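Local coordinates for protein quinoline 2-oxidoreductase medium subunit (Pseudomonas putida, PDB 1T3Q) that binds FAD and probably passes electrons through it, as the flavin-carrying medium subunit of the molybdenum hydroxylase quinoline 2-oxidoreductase, at residues Ser35-Pro38 with Leu39-Phe42. Residues are numbered along the deposited sequence; the frame is centred on the assembly and turned at random.
Sequences SLLP and LLAF. With FAD (flavin-adenine dinucleotide), chain R.
The Phe42 ring stands obliquely to the Pro38 carbonyl oxygen, its CD1 3.5 Å from Pro38 O; Gln50 of the small subunit and Thr707 of the large subunit pack against the Phe42 side chain. The same Pro38 oxygen accepts two bonds, one from NE2 of Gln50 of the small subunit and one from Phe42 N at 3.1 Å. Bonds from Leu40 N to Leu36 O (2.9 Å) and from Ala41 N to Leu37 O (2.7 Å) continue the i to i+4 pattern, with a weak one from Leu39 N to Ser35 O. This helix, 36-41, is the connection of a beta-alpha-beta unit between strands 28-30 and 49-52, and its N-terminal end faces the FAD pyrophosphate. There FAD O1A is gripped by Ser35 N and by Leu36 N, the second at 2.8 Å, so the helix dipole probably helps to stabilise the phosphate charge. Ser35 OG lies beside its own backbone N (chi1 -77°) and shares a hydrogen bond with FAD O4', also 2.8 Å long. On the buried flank, CD1 of Leu40 meets CD2 of Leu37 at 3.6 Å and CG of Leu36 at 4.1 Å, while Leu36 and Leu40 both rest on Leu50.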
ATOM      1  N   SER C  35     -23.508  29.754  10.813  1.00 18.32           N
ATOM      2  CA  SER C  35     -24.184  30.355   9.664  1.00 18.07           C
ATOM      3  C   SER C  35     -23.151  30.922   8.690  1.00 18.02           C
ATOM      4  O   SER C  35     -23.327  30.863   7.474  1.00 18.29           O
ATOM      5  CB  SER C  35     -25.141  31.467  10.103  1.00 16.85           C
ATOM      6  OG  SER C  35     -26.334  30.922  10.633  1.00 18.40           O
ATOM      7  N   LEU C  36     -22.064  31.453   9.234  1.00 18.36           N
ATOM      8  CA  LEU C  36     -20.999  32.039   8.434  1.00 18.63           C
ATOM      9  C   LEU C  36     -20.162  31.021   7.670  1.00 18.55           C
ATOM     10  O   LEU C  36     -19.870  31.217   6.489  1.00 19.25           O
ATOM     11  CB  LEU C  36     -20.073  32.873   9.324  1.00 18.23           C
ATOM     12  CG  LEU C  36     -18.855  33.470   8.613  1.00 19.78           C
ATOM     13  CD1 LEU C  36     -19.319  34.406   7.493  1.00 19.40           C
ATOM     14  CD2 LEU C  36     -17.987  34.215   9.619  1.00 21.17           C
ATOM     15  N   LEU C  37     -19.768  29.939   8.335  1.00 18.62           N
ATOM     16  CA  LEU C  37     -18.945  28.937   7.670  1.00 19.16           C
ATOM     17  C   LEU C  37     -19.700  28.271   6.520  1.00 18.94           C
ATOM     18  O   LEU C  37     -19.113  27.991   5.475  1.00 18.30           O
ATOM     19  CB  LEU C  37     -18.418  27.903   8.678  1.00 17.65           C
ATOM     20  CG  LEU C  37     -17.512  28.459   9.791  1.00 22.56           C
ATOM     21  CD1 LEU C  37     -16.642  27.336  10.355  1.00 20.87           C
ATOM     22  CD2 LEU C  37     -16.622  29.569   9.259  1.00 22.24           C
ATOM     23  N   PRO C  38     -21.004  27.994   6.696  1.00 18.73           N
ATOM     24  CA  PRO C  38     -21.681  27.374   5.555  1.00 20.56           C
ATOM     25  C   PRO C  38     -21.612  28.330   4.355  1.00 21.69           C
ATOM     26  O   PRO C  38     -21.416  27.897   3.220  1.00 22.50           O
ATOM     27  CB  PRO C  38     -23.098  27.170   6.074  1.00 19.24           C
ATOM     28  CG  PRO C  38     -22.846  26.802   7.515  1.00 19.93           C
ATOM     29  CD  PRO C  38     -21.810  27.850   7.924  1.00 18.93           C
ATOM     30  N   LEU C  39     -21.757  29.628   4.618  1.00 22.22           N
ATOM     31  CA  LEU C  39     -21.686  30.635   3.559  1.00 22.32           C
ATOM     32  C   LEU C  39     -20.306  30.628   2.921  1.00 22.16           C
ATOM     33  O   LEU C  39     -20.175  30.777   1.703  1.00 22.68           O
ATOM     34  CB  LEU C  39     -21.977  32.036   4.108  1.00 23.49           C
ATOM     35  CG  LEU C  39     -23.409  32.359   4.537  1.00 25.55           C
ATOM     36  CD1 LEU C  39     -23.465  33.771   5.102  1.00 25.92           C
ATOM     37  CD2 LEU C  39     -24.341  32.225   3.341  1.00 27.82           C
ATOM     38  N   LEU C  40     -19.276  30.465   3.749  1.00 21.07           N
ATOM     39  CA  LEU C  40     -17.900  30.419   3.267  1.00 21.13           C
ATOM     40  C   LEU C  40     -17.675  29.157   2.447  1.00 21.60           C
ATOM     41  O   LEU C  40     -16.946  29.173   1.454  1.00 21.33           O
ATOM     42  CB  LEU C  40     -16.917  30.452   4.443  1.00 21.71           C
ATOM     43  CG  LEU C  40     -16.709  31.807   5.127  1.00 24.43           C
ATOM     44  CD1 LEU C  40     -15.896  31.631   6.398  1.00 23.32           C
ATOM     45  CD2 LEU C  40     -15.995  32.749   4.168  1.00 23.17           C
ATOM     46  N   ALA C  41     -18.300  28.061   2.872  1.00 20.99           N
ATOM     47  CA  ALA C  41     -18.176  26.787   2.172  1.00 22.86           C
ATOM     48  C   ALA C  41     -18.727  26.911   0.751  1.00 22.42           C
ATOM     49  O   ALA C  41     -18.229  26.272  -0.175  1.00 22.67           O
ATOM     50  CB  ALA C  41     -18.920  25.688   2.937  1.00 21.72           C
ATOM     51  N   PHE C  42     -19.756  27.739   0.589  1.00 22.35           N
ATOM     52  CA  PHE C  42     -20.369  27.967  -0.718  1.00 23.47           C
ATOM     53  C   PHE C  42     -19.710  29.159  -1.397  1.00 23.53           C
ATOM     54  O   PHE C  42     -20.108  29.560  -2.491  1.00 23.52           O
ATOM     55  CB  PHE C  42     -21.861  28.246  -0.557  1.00 26.27           C
ATOM     56  CG  PHE C  42     -22.669  27.033  -0.204  1.00 31.18           C
ATOM     57  CD1 PHE C  42     -23.732  27.127   0.686  1.00 34.13           C
ATOM     58  CD2 PHE C  42     -22.382  25.798  -0.776  1.00 32.62           C
ATOM     59  CE1 PHE C  42     -24.497  26.005   1.000  1.00 36.54           C
ATOM     60  CE2 PHE C  42     -23.141  24.672  -0.468  1.00 32.99           C
ATOM     61  CZ  PHE C  42     -24.198  24.775   0.420  1.00 34.79           C
TER
HETATM   62  PA  FAD R4931     -21.818  33.095  13.027  1.00 19.71           P
HETATM   63  O1A FAD R4931     -22.179  32.093  11.988  1.00 10.91           O
HETATM   64  O2A FAD R4931     -20.540  33.205  13.412  1.00 11.56           O
HETATM   65  O5B FAD R4931     -22.121  34.343  12.216  1.00 17.91           O
HETATM   66  C5B FAD R4931     -23.451  34.909  11.980  1.00 17.76           C
HETATM   67  C4B FAD R4931     -23.298  36.290  11.213  1.00 20.35           C
HETATM   68  O4B FAD R4931     -23.407  37.345  12.249  1.00 18.85           O
HETATM   69  C3B FAD R4931     -21.974  36.623  10.443  1.00 21.36           C
HETATM   70  O3B FAD R4931     -22.210  37.435   9.332  1.00 22.75           O
HETATM   71  C2B FAD R4931     -21.117  37.300  11.556  1.00 21.11           C
HETATM   72  O2B FAD R4931     -20.162  38.188  11.030  1.00 19.13           O
HETATM   73  C1B FAD R4931     -22.148  38.099  12.296  1.00 19.77           C
HETATM   74  N9A FAD R4931     -21.911  38.241  13.733  1.00 17.70           N
HETATM   75  C8A FAD R4931     -21.817  37.231  14.668  1.00 19.85           C
HETATM   76  N7A FAD R4931     -21.822  37.679  15.922  1.00 16.63           N
HETATM   77  C5A FAD R4931     -21.904  39.046  15.804  1.00 18.37           C
HETATM   78  C6A FAD R4931     -21.977  40.144  16.821  1.00 18.29           C
HETATM   79  N6A FAD R4931     -21.926  39.955  18.116  1.00 14.40           N
HETATM   80  N1A FAD R4931     -22.073  41.425  16.292  1.00 17.44           N
HETATM   81  C2A FAD R4931     -22.122  41.670  14.936  1.00 20.01           C
HETATM   82  N3A FAD R4931     -22.055  40.738  13.941  1.00 16.92           N
HETATM   83  C4A FAD R4931     -21.890  39.442  14.420  1.00 18.05           C
HETATM   84  N1  FAD R4931     -31.025  28.870  13.231  1.00 21.55           N
HETATM   85  C2  FAD R4931     -32.299  29.018  13.606  1.00 23.82           C
HETATM   86  O2  FAD R4931     -32.765  30.095  13.880  1.00 24.08           O
HETATM   87  N3  FAD R4931     -33.236  27.933  13.515  1.00 20.66           N
HETATM   88  C4  FAD R4931     -32.890  26.707  12.952  1.00 21.85           C
HETATM   89  O4  FAD R4931     -33.731  25.841  12.864  1.00 22.73           O
HETATM   90  C4X FAD R4931     -31.516  26.557  12.461  1.00 21.07           C
HETATM   91  N5  FAD R4931     -31.105  25.377  11.890  1.00 19.84           N
HETATM   92  C5X FAD R4931     -29.774  25.248  11.539  1.00 19.80           C
HETATM   93  C6  FAD R4931     -29.365  24.012  10.941  1.00 19.80           C
HETATM   94  C7  FAD R4931     -28.041  23.791  10.560  1.00 18.76           C
HETATM   95  C7M FAD R4931     -27.670  22.480   9.902  1.00 19.91           C
HETATM   96  C8  FAD R4931     -27.020  24.840  10.796  1.00 18.80           C
HETATM   97  C8M FAD R4931     -25.570  24.667  10.413  1.00 17.89           C
HETATM   98  C9  FAD R4931     -27.406  26.062  11.409  1.00 17.91           C
HETATM   99  C9A FAD R4931     -28.773  26.284  11.769  1.00 19.03           C
HETATM  100  N10 FAD R4931     -29.264  27.521  12.382  1.00 18.70           N
HETATM  101  C10 FAD R4931     -30.581  27.688  12.685  1.00 21.51           C
HETATM  102  C1' FAD R4931     -28.323  28.668  12.491  1.00 18.72           C
HETATM  103  C2' FAD R4931     -27.775  28.874  13.933  1.00 18.90           C
HETATM  104  O2' FAD R4931     -28.806  29.425  14.759  1.00 21.15           O
HETATM  105  C3' FAD R4931     -26.580  29.822  13.794  1.00 19.23           C
HETATM  106  O3' FAD R4931     -25.709  29.524  14.894  1.00 20.96           O
HETATM  107  C4' FAD R4931     -26.972  31.323  13.841  1.00 19.76           C
HETATM  108  O4' FAD R4931     -27.882  31.656  12.789  1.00 19.98           O
HETATM  109  C5' FAD R4931     -25.701  32.107  13.664  1.00 17.81           C
HETATM  110  O5' FAD R4931     -24.998  32.277  15.038  1.00 18.36           O
HETATM  111  P   FAD R4931     -23.516  32.037  15.132  1.00 19.94           P
HETATM  112  O1P FAD R4931     -23.152  32.350  16.588  1.00 19.02           O
HETATM  113  O2P FAD R4931     -23.122  30.801  14.635  1.00 19.37           O
HETATM  114  O3P FAD R4931     -22.853  33.050  14.293  1.00 17.50           O